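PDB 5INW: putative angiotensinogen from Lampetra fluviatilis, which inhibits thrombin, an action that bound heparin promotes through a template mechanism, and is a serpin seen here with its reaction loop cleaved. Local coordinates for the interface of chains A and B. Numbering follows the deposited sequence. Chains: chain A, Putative angiotensinogen; chain B, C-terminal peptide of Putative angiotensinogen.

Contact 1: the interface of chains A and B. Residues chain A 78, 82, 157, 161, 305; chain B 18, 21, 23.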
ATOM      1  N   THR A  78      15.243  -7.378   8.926  1.00 74.18           N
ATOM      2  CA  THR A  78      14.376  -6.511   8.104  1.00 68.15           C
ATOM      3  C   THR A  78      13.593  -7.272   7.031  1.00 63.10           C
ATOM      4  O   THR A  78      12.439  -6.970   6.777  1.00 54.66           O
ATOM      5  CB  THR A  78      15.206  -5.395   7.422  1.00 68.41           C
ATOM      6  OG1 THR A  78      16.407  -5.953   6.874  1.00 68.67           O
ATOM      7  CG2 THR A  78      15.552  -4.298   8.421  1.00 68.86           C
ATOM      8  N   ALA A  82       9.534  -7.589   6.546  1.00 61.16           N
ATOM      9  CA  ALA A  82       9.061  -7.206   5.226  1.00 58.94           C
ATOM     10  C   ALA A  82       8.134  -8.280   4.638  1.00 60.02           C
ATOM     11  O   ALA A  82       7.117  -7.971   4.022  1.00 59.99           O
ATOM     12  CB  ALA A  82      10.245  -6.937   4.300  1.00 58.91           C
ATOM     13  N   LEU A 157      12.864  -1.374   9.584  1.00 66.93           N
ATOM     14  CA  LEU A 157      12.444  -1.492   8.171  1.00 64.41           C
ATOM     15  C   LEU A 157      12.061  -0.127   7.604  1.00 60.91           C
ATOM     16  O   LEU A 157      12.633   0.294   6.627  1.00 60.36           O
ATOM     17  CB  LEU A 157      11.249  -2.462   8.006  1.00 64.42           C
ATOM     18  CG  LEU A 157      10.696  -2.682   6.576  1.00 60.98           C
ATOM     19  CD1 LEU A 157      11.753  -3.351   5.718  1.00 59.43           C
ATOM     20  CD2 LEU A 157       9.390  -3.475   6.513  1.00 58.06           C
ATOM     21  N   LEU A 161      13.753   1.845   4.462  1.00 54.29           N
ATOM     22  CA  LEU A 161      13.046   2.123   3.216  1.00 55.40           C
ATOM     23  C   LEU A 161      12.899   3.613   2.862  1.00 53.18           C
ATOM     24  O   LEU A 161      13.138   3.994   1.736  1.00 49.82           O
ATOM     25  CB  LEU A 161      11.656   1.521   3.269  1.00 56.17           C
ATOM     26  CG  LEU A 161      11.575   0.013   3.415  1.00 57.75           C
ATOM     27  CD1 LEU A 161      10.183  -0.429   3.841  1.00 53.91           C
ATOM     28  CD2 LEU A 161      11.975  -0.634   2.069  1.00 61.57           C
ATOM     29  N   GLY A 305      16.651   1.592  -4.959  1.00 55.73           N
ATOM     30  CA  GLY A 305      16.872   0.147  -5.144  1.00 55.93           C
ATOM     31  C   GLY A 305      15.580  -0.553  -5.406  1.00 55.00           C
ATOM     32  O   GLY A 305      15.362  -1.652  -4.921  1.00 62.24           O
TER
ATOM     33  N   ASP B  18      10.993  -2.926  -2.829  1.00 49.26           N
ATOM     34  CA  ASP B  18      12.404  -2.628  -2.573  1.00 52.13           C
ATOM     35  C   ASP B  18      13.157  -3.882  -2.836  1.00 56.14           C
ATOM     36  O   ASP B  18      12.772  -4.941  -2.330  1.00 58.92           O
ATOM     37  CB  ASP B  18      12.617  -2.222  -1.111  1.00 54.78           C
ATOM     38  CG  ASP B  18      14.073  -2.032  -0.739  1.00 58.36           C
ATOM     39  OD1 ASP B  18      14.922  -1.649  -1.581  1.00 63.47           O
ATOM     40  OD2 ASP B  18      14.375  -2.316   0.430  1.00 64.06           O
ATOM     41  N   THR B  21      15.327  -5.377   0.644  1.00 60.18           N
ATOM     42  CA  THR B  21      14.394  -6.030   1.612  1.00 60.37           C
ATOM     43  C   THR B  21      13.260  -6.883   1.016  1.00 59.02           C
ATOM     44  O   THR B  21      12.546  -7.533   1.745  1.00 60.26           O
ATOM     45  CB  THR B  21      13.784  -4.993   2.584  1.00 58.14           C
ATOM     46  OG1 THR B  21      12.956  -4.079   1.872  1.00 55.75           O
ATOM     47  CG2 THR B  21      14.872  -4.221   3.272  1.00 60.06           C
ATOM     48  N   ALA B  23      10.588  -5.758   0.138  1.00 58.59           N
ATOM     49  CA  ALA B  23       9.406  -5.197   0.771  1.00 56.26           C
ATOM     50  C   ALA B  23       8.504  -4.671  -0.308  1.00 52.91           C
ATOM     51  O   ALA B  23       8.895  -3.816  -1.122  1.00 49.63           O
ATOM     52  CB  ALA B  23       9.767  -4.070   1.731  1.00 56.02           C
TER
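A:Leu161, at the end of helix 150-161, lays its CD2 methyl over the turn that joins strands 12-18 and 24-30 of the C-terminal peptide of this cleaved serpin. That methyl lies 3.6 Å from the B:Asp18 CB methylene and also touches the B:Ala23 CB methyl, bridging the two ends of the hairpin turn. Its branch is brought there with CG anti to the carbonyl carbon (chi1 -62°). One helical turn back, A:Leu157 reaches B:Thr21 with CD1, which meets the CG2 methyl at 4.1 Å; the two side chains cross obliquely. From helix 77-96, A:Ala82 adds its CB, 3.9 Å from B:Ala23 CB and also against the carbonyl oxygen of B:Thr21.

Hydrogen bonds within the turn shape the surface offered to chain A. B:Asp18 OD2 accepts two bonds from B:Thr21: the backbone N comes from above the carboxylate plane, and the side-chain hydroxyl OG1 from the anti side, 2.7 Å away. Together they tie the two sides of the turn and would restrain rotation of the carboxylate, while the leucine methyl covers the same oxygen. These bonds probably help to keep the turn in the shape on which the two helices pack. The other carboxylate oxygen, B:Asp18 OD1, lies beside A:Gly305, its carbonyl O 3.4 Å away, with no hydrogen bond assigned between the two oxygens.

Contact 2: the interface of chains A and B. Residues chain A 105, 352, 354, 399; chain B 12, 14, 30, 33.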
ATOM      1  N   ASN A 105      -9.846  -1.863 -11.046  1.00 54.11           N
ATOM      2  CA  ASN A 105      -8.464  -1.619 -10.557  1.00 51.96           C
ATOM      3  C   ASN A 105      -8.318  -1.888  -9.041  1.00 50.24           C
ATOM      4  O   ASN A 105      -9.212  -1.606  -8.251  1.00 50.81           O
ATOM      5  CB  ASN A 105      -8.050  -0.193 -10.874  1.00 51.57           C
ATOM      6  CG  ASN A 105      -8.080   0.095 -12.376  1.00 52.67           C
ATOM      7  OD1 ASN A 105      -7.797  -0.789 -13.162  1.00 55.16           O
ATOM      8  ND2 ASN A 105      -8.412   1.323 -12.768  1.00 50.31           N
ATOM      9  N   PHE A 352      -1.057   6.314 -17.448  1.00 59.44           N
ATOM     10  CA  PHE A 352      -2.349   6.400 -16.796  1.00 58.48           C
ATOM     11  C   PHE A 352      -2.211   6.887 -15.387  1.00 57.48           C
ATOM     12  O   PHE A 352      -1.130   6.802 -14.811  1.00 54.54           O
ATOM     13  CB  PHE A 352      -3.010   5.029 -16.748  1.00 58.14           C
ATOM     14  CG  PHE A 352      -2.204   3.983 -16.017  1.00 56.21           C
ATOM     15  CD1 PHE A 352      -1.223   3.276 -16.670  1.00 57.37           C
ATOM     16  CD2 PHE A 352      -2.422   3.705 -14.680  1.00 53.78           C
ATOM     17  CE1 PHE A 352      -0.469   2.317 -15.997  1.00 56.27           C
ATOM     18  CE2 PHE A 352      -1.672   2.748 -14.007  1.00 52.74           C
ATOM     19  CZ  PHE A 352      -0.700   2.046 -14.674  1.00 54.30           C
ATOM     20  N   ILE A 354      -4.653   6.145 -12.076  1.00 52.68           N
ATOM     21  CA  ILE A 354      -5.823   5.527 -11.458  1.00 52.22           C
ATOM     22  C   ILE A 354      -5.824   5.711  -9.945  1.00 49.69           C
ATOM     23  O   ILE A 354      -4.760   5.773  -9.346  1.00 52.55           O
ATOM     24  CB  ILE A 354      -5.916   4.023 -11.765  1.00 52.07           C
ATOM     25  CG1 ILE A 354      -4.757   3.211 -11.163  1.00 51.63           C
ATOM     26  CG2 ILE A 354      -6.014   3.792 -13.260  1.00 51.89           C
ATOM     27  CD1 ILE A 354      -5.156   1.798 -10.807  1.00 51.58           C
ATOM     28  N   LEU A 399      -1.998   5.699  -8.312  1.00 46.71           N
ATOM     29  CA  LEU A 399      -0.873   5.224  -9.108  1.00 46.98           C
ATOM     30  C   LEU A 399      -0.826   6.033 -10.384  1.00 46.29           C
ATOM     31  O   LEU A 399      -1.805   6.112 -11.071  1.00 45.95           O
ATOM     32  CB  LEU A 399      -0.989   3.716  -9.419  1.00 46.95           C
ATOM     33  CG  LEU A 399       0.141   3.161 -10.304  1.00 49.19           C
ATOM     34  CD1 LEU A 399       1.518   3.396  -9.674  1.00 47.07           C
ATOM     35  CD2 LEU A 399      -0.070   1.681 -10.610  1.00 50.11           C
TER
ATOM     36  N   PHE B  12      -3.152  -6.483 -15.972  1.00 61.65           N
ATOM     37  CA  PHE B  12      -1.907  -6.948 -15.391  1.00 60.37           C
ATOM     38  C   PHE B  12      -1.803  -6.688 -13.890  1.00 59.33           C
ATOM     39  O   PHE B  12      -2.368  -5.747 -13.367  1.00 59.76           O
ATOM     40  CB  PHE B  12      -0.739  -6.326 -16.115  1.00 60.18           C
ATOM     41  CG  PHE B  12      -0.620  -4.861 -15.936  1.00 60.39           C
ATOM     42  CD1 PHE B  12       0.225  -4.330 -14.983  1.00 62.05           C
ATOM     43  CD2 PHE B  12      -1.301  -3.998 -16.764  1.00 62.76           C
ATOM     44  CE1 PHE B  12       0.373  -2.958 -14.864  1.00 62.36           C
ATOM     45  CE2 PHE B  12      -1.155  -2.620 -16.655  1.00 60.29           C
ATOM     46  CZ  PHE B  12      -0.331  -2.101 -15.712  1.00 59.21           C
ATOM     47  N   VAL B  14       0.590  -5.671 -10.677  1.00 55.90           N
ATOM     48  CA  VAL B  14       1.624  -4.665 -10.541  1.00 54.23           C
ATOM     49  C   VAL B  14       2.105  -4.705  -9.082  1.00 52.56           C
ATOM     50  O   VAL B  14       1.313  -4.887  -8.197  1.00 55.35           O
ATOM     51  CB  VAL B  14       1.077  -3.297 -11.014  1.00 52.40           C
ATOM     52  CG1 VAL B  14       0.281  -2.620  -9.932  1.00 53.11           C
ATOM     53  CG2 VAL B  14       2.178  -2.401 -11.477  1.00 51.73           C
ATOM     54  N   VAL B  30      -3.987  -3.511 -12.554  1.00 54.65           N
ATOM     55  CA  VAL B  30      -4.500  -2.495 -13.442  1.00 56.33           C
ATOM     56  C   VAL B  30      -5.293  -3.167 -14.554  1.00 59.18           C
ATOM     57  O   VAL B  30      -4.719  -3.922 -15.346  1.00 58.44           O
ATOM     58  CB  VAL B  30      -3.375  -1.658 -14.041  1.00 54.98           C
ATOM     59  CG1 VAL B  30      -3.971  -0.610 -14.952  1.00 56.19           C
ATOM     60  CG2 VAL B  30      -2.580  -0.993 -12.934  1.00 55.19           C
ATOM     61  N   PRO B  33      -7.101   1.699 -17.188  1.00 68.43           N
ATOM     62  CA  PRO B  33      -6.463   3.018 -17.162  1.00 68.37           C
ATOM     63  C   PRO B  33      -7.434   4.203 -17.364  1.00 77.41           C
ATOM     64  O   PRO B  33      -8.558   4.020 -17.840  1.00 85.00           O
ATOM     65  CB  PRO B  33      -5.536   2.955 -18.356  1.00 65.77           C
ATOM     66  CG  PRO B  33      -5.191   1.520 -18.512  1.00 64.97           C
ATOM     67  CD  PRO B  33      -6.375   0.748 -18.054  1.00 68.03           C
TER
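B:Val30 and A:Phe352 meet in an apolar patch of a cleaved serpin, where the C-terminal peptide remains built into the body of the molecule. B:Val30 ends strand 24-30 and A:Phe352 begins strand 352-359; their side chains approach from opposite directions. The valine straddles one corner of the phenyl ring: CG2 lies 4.0 Å from the ring carbon CZ, and CG1 stands over one face, displaced towards the rim. Its CG1 is anti to the backbone N (chi1 -180°), which turns both methyls to the aromatic side. Behind the valine, the amide oxygen OD1 of A:Asn105 rests 3.7 Å from B:Val30 CA, a contact with the backbone.

The base of the phenylalanine serves B:Pro33. A:Phe352 CB packs 3.6 Å from the proline CB, the two side chains crossing at a slant, while A:Ile354 brings its CG2 methyl to 4.0 Å from B:Pro33 CA, both chain A residues belonging to strand 352-359. An alanine in place of A:Phe352 would probably open a gap beside both B:Val30 methyls, which would lose the ring they pack on. At the rim of the patch, B:Phe12 turns its CZ towards A:Phe352 CZ at 4.3 Å, and A:Leu399 from strand 389-401 approaches B:Val30 CG2 with its CD2 methyl.

Contact 3: the interface of chains A and B. Residues chain A 93, 97, 104, 319, 323; chain B 13, 29.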
ATOM      1  N   TYR A  93      -4.977  -8.812  -0.415  1.00 49.30           N
ATOM      2  CA  TYR A  93      -5.254  -8.819  -1.846  1.00 50.62           C
ATOM      3  C   TYR A  93      -6.338  -9.817  -2.142  1.00 52.74           C
ATOM      4  O   TYR A  93      -7.278  -9.525  -2.878  1.00 59.31           O
ATOM      5  CB  TYR A  93      -4.009  -9.209  -2.627  1.00 50.41           C
ATOM      6  CG  TYR A  93      -4.023  -8.914  -4.125  1.00 52.60           C
ATOM      7  CD1 TYR A  93      -4.621  -9.774  -5.028  1.00 52.93           C
ATOM      8  CD2 TYR A  93      -3.356  -7.794  -4.648  1.00 53.28           C
ATOM      9  CE1 TYR A  93      -4.606  -9.505  -6.383  1.00 54.25           C
ATOM     10  CE2 TYR A  93      -3.292  -7.552  -6.002  1.00 53.46           C
ATOM     11  CZ  TYR A  93      -3.933  -8.403  -6.871  1.00 53.94           C
ATOM     12  OH  TYR A  93      -3.920  -8.129  -8.234  1.00 54.22           O
ATOM     13  N   LEU A  97     -10.262  -9.368  -3.961  1.00 60.76           N
ATOM     14  CA  LEU A  97     -10.750 -10.163  -5.129  1.00 62.10           C
ATOM     15  C   LEU A  97     -12.169 -10.669  -4.995  1.00 64.02           C
ATOM     16  O   LEU A  97     -12.852 -10.856  -6.005  1.00 65.18           O
ATOM     17  CB  LEU A  97      -9.898 -11.422  -5.338  1.00 61.45           C
ATOM     18  CG  LEU A  97      -8.455 -11.225  -5.793  1.00 64.46           C
ATOM     19  CD1 LEU A  97      -7.699 -12.544  -5.800  1.00 66.28           C
ATOM     20  CD2 LEU A  97      -8.393 -10.564  -7.170  1.00 62.48           C
ATOM     21  N   ASP A 104     -12.263  -4.002 -12.740  1.00 56.00           N
ATOM     22  CA  ASP A 104     -11.835  -3.137 -11.610  1.00 52.37           C
ATOM     23  C   ASP A 104     -10.308  -3.058 -11.444  1.00 51.66           C
ATOM     24  O   ASP A 104      -9.590  -4.051 -11.611  1.00 49.60           O
ATOM     25  CB  ASP A 104     -12.455  -3.569 -10.248  1.00 49.21           C
ATOM     26  CG  ASP A 104     -13.971  -3.444 -10.213  1.00 50.32           C
ATOM     27  OD1 ASP A 104     -14.521  -2.643 -10.983  1.00 51.88           O
ATOM     28  OD2 ASP A 104     -14.641  -4.179  -9.454  1.00 50.09           O
ATOM     29  N   LEU A 319      -6.298 -14.543 -15.287  1.00 75.02           N
ATOM     30  CA  LEU A 319      -6.050 -13.584 -14.225  1.00 71.67           C
ATOM     31  C   LEU A 319      -6.428 -14.033 -12.799  1.00 69.42           C
ATOM     32  O   LEU A 319      -5.775 -13.613 -11.861  1.00 73.75           O
ATOM     33  CB  LEU A 319      -6.718 -12.233 -14.566  1.00 74.11           C
ATOM     34  CG  LEU A 319      -6.392 -10.982 -13.715  1.00 70.11           C
ATOM     35  CD1 LEU A 319      -4.917 -10.652 -13.760  1.00 69.51           C
ATOM     36  CD2 LEU A 319      -7.210  -9.818 -14.249  1.00 69.57           C
ATOM     37  N   GLU A 323      -3.722 -14.094  -9.764  1.00 63.49           N
ATOM     38  CA  GLU A 323      -4.092 -13.389  -8.524  1.00 61.47           C
ATOM     39  C   GLU A 323      -4.322 -14.298  -7.330  1.00 63.98           C
ATOM     40  O   GLU A 323      -4.189 -13.851  -6.221  1.00 64.42           O
ATOM     41  CB  GLU A 323      -5.314 -12.493  -8.764  1.00 58.88           C
ATOM     42  CG  GLU A 323      -4.950 -11.317  -9.659  1.00 57.59           C
ATOM     43  CD  GLU A 323      -6.065 -10.322  -9.899  1.00 56.11           C
ATOM     44  OE1 GLU A 323      -7.246 -10.696  -9.859  1.00 58.89           O
ATOM     45  OE2 GLU A 323      -5.763  -9.145 -10.150  1.00 53.70           O
TER
ATOM     46  N   VAL B  13      -1.072  -7.557 -13.207  1.00 59.42           N
ATOM     47  CA  VAL B  13      -0.713  -7.367 -11.817  1.00 57.52           C
ATOM     48  C   VAL B  13       0.563  -6.515 -11.706  1.00 57.94           C
ATOM     49  O   VAL B  13       1.511  -6.633 -12.514  1.00 56.84           O
ATOM     50  CB  VAL B  13      -0.493  -8.710 -11.130  1.00 60.83           C
ATOM     51  CG1 VAL B  13      -0.059  -8.540  -9.675  1.00 61.94           C
ATOM     52  CG2 VAL B  13      -1.768  -9.524 -11.204  1.00 64.13           C
ATOM     53  N   ARG B  29      -3.619  -4.511  -9.320  1.00 53.56           N
ATOM     54  CA  ARG B  29      -3.976  -4.953 -10.637  1.00 53.62           C
ATOM     55  C   ARG B  29      -4.545  -3.756 -11.369  1.00 53.43           C
ATOM     56  O   ARG B  29      -5.463  -3.086 -10.869  1.00 49.28           O
ATOM     57  CB  ARG B  29      -5.016  -6.080 -10.587  1.00 54.32           C
ATOM     58  CG  ARG B  29      -5.673  -6.426 -11.946  1.00 56.42           C
ATOM     59  CD  ARG B  29      -7.182  -6.323 -11.886  1.00 54.92           C
ATOM     60  NE  ARG B  29      -7.691  -7.482 -11.165  1.00 56.54           N
ATOM     61  CZ  ARG B  29      -8.963  -7.719 -10.882  1.00 55.36           C
ATOM     62  NH1 ARG B  29      -9.267  -8.843 -10.263  1.00 53.79           N
ATOM     63  NH2 ARG B  29      -9.918  -6.847 -11.215  1.00 55.71           N
TER
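The carboxylate oxygen OE2 of A:Glu323 is gripped from both chains: B:Arg29 NE donates to it at 2.7 Å, and the A:Tyr93 phenol OH at 2.8 Å. The arginine takes the glutamate side-on, with NE on OE2 and NH1 on OE1, the latter also 2.8 Å away. Each oxygen uses its syn lone pair, both bonds are nearly straight (171° at H), and the carboxylate and guanidinium planes are almost coplanar. The tyrosine bond instead arrives from above the carboxylate plane, adding a third restraint on its rotation. B:Arg29 reaches this position by bending at chi2 and chi3 (-124° and -75°).

On its far side, NH2 donates to the backbone O of A:Asp104 at 2.8 Å, tilted from the carbonyl plane, which further fixes the guanidinium. A:Leu97 and A:Leu319 add CD2 methyls near NH1 and NE, and B:Val13 CG2 lies 4.0 Å from A:Glu323 CG, flanking the glutamate stem. The carboxylate and the carbonyl oxygen would probably stabilise the positive charge of the arginine. The salt bridge ties strand 24-30 of the C-terminal peptide to helix 319-325, with A:Tyr93 of helix 77-96 bracing the glutamate, and probably helps to keep the peptide in the serpin body after loop cleavage.

Contacts 2 and 3 have centres about 10 Å apart, whereas contact 1 lies about 23 Å from each. All three draw on the hairpin of chain B: strand 12-18 contributes to every contact, and strand 24-30 supplies neighbouring B:Arg29 and B:Val30 to contacts 3 and 2. Chain A's helix 77-96 reaches from contact 1 to contact 3, and consecutive A:Asp104 and A:Asn105 link contacts 3 and 2. The hairpin is therefore held at its turn and near its opposite end, by apolar packing and by a salt bridge, consistent with a cleaved serpin whose C-terminal peptide stays an integral part of the fold.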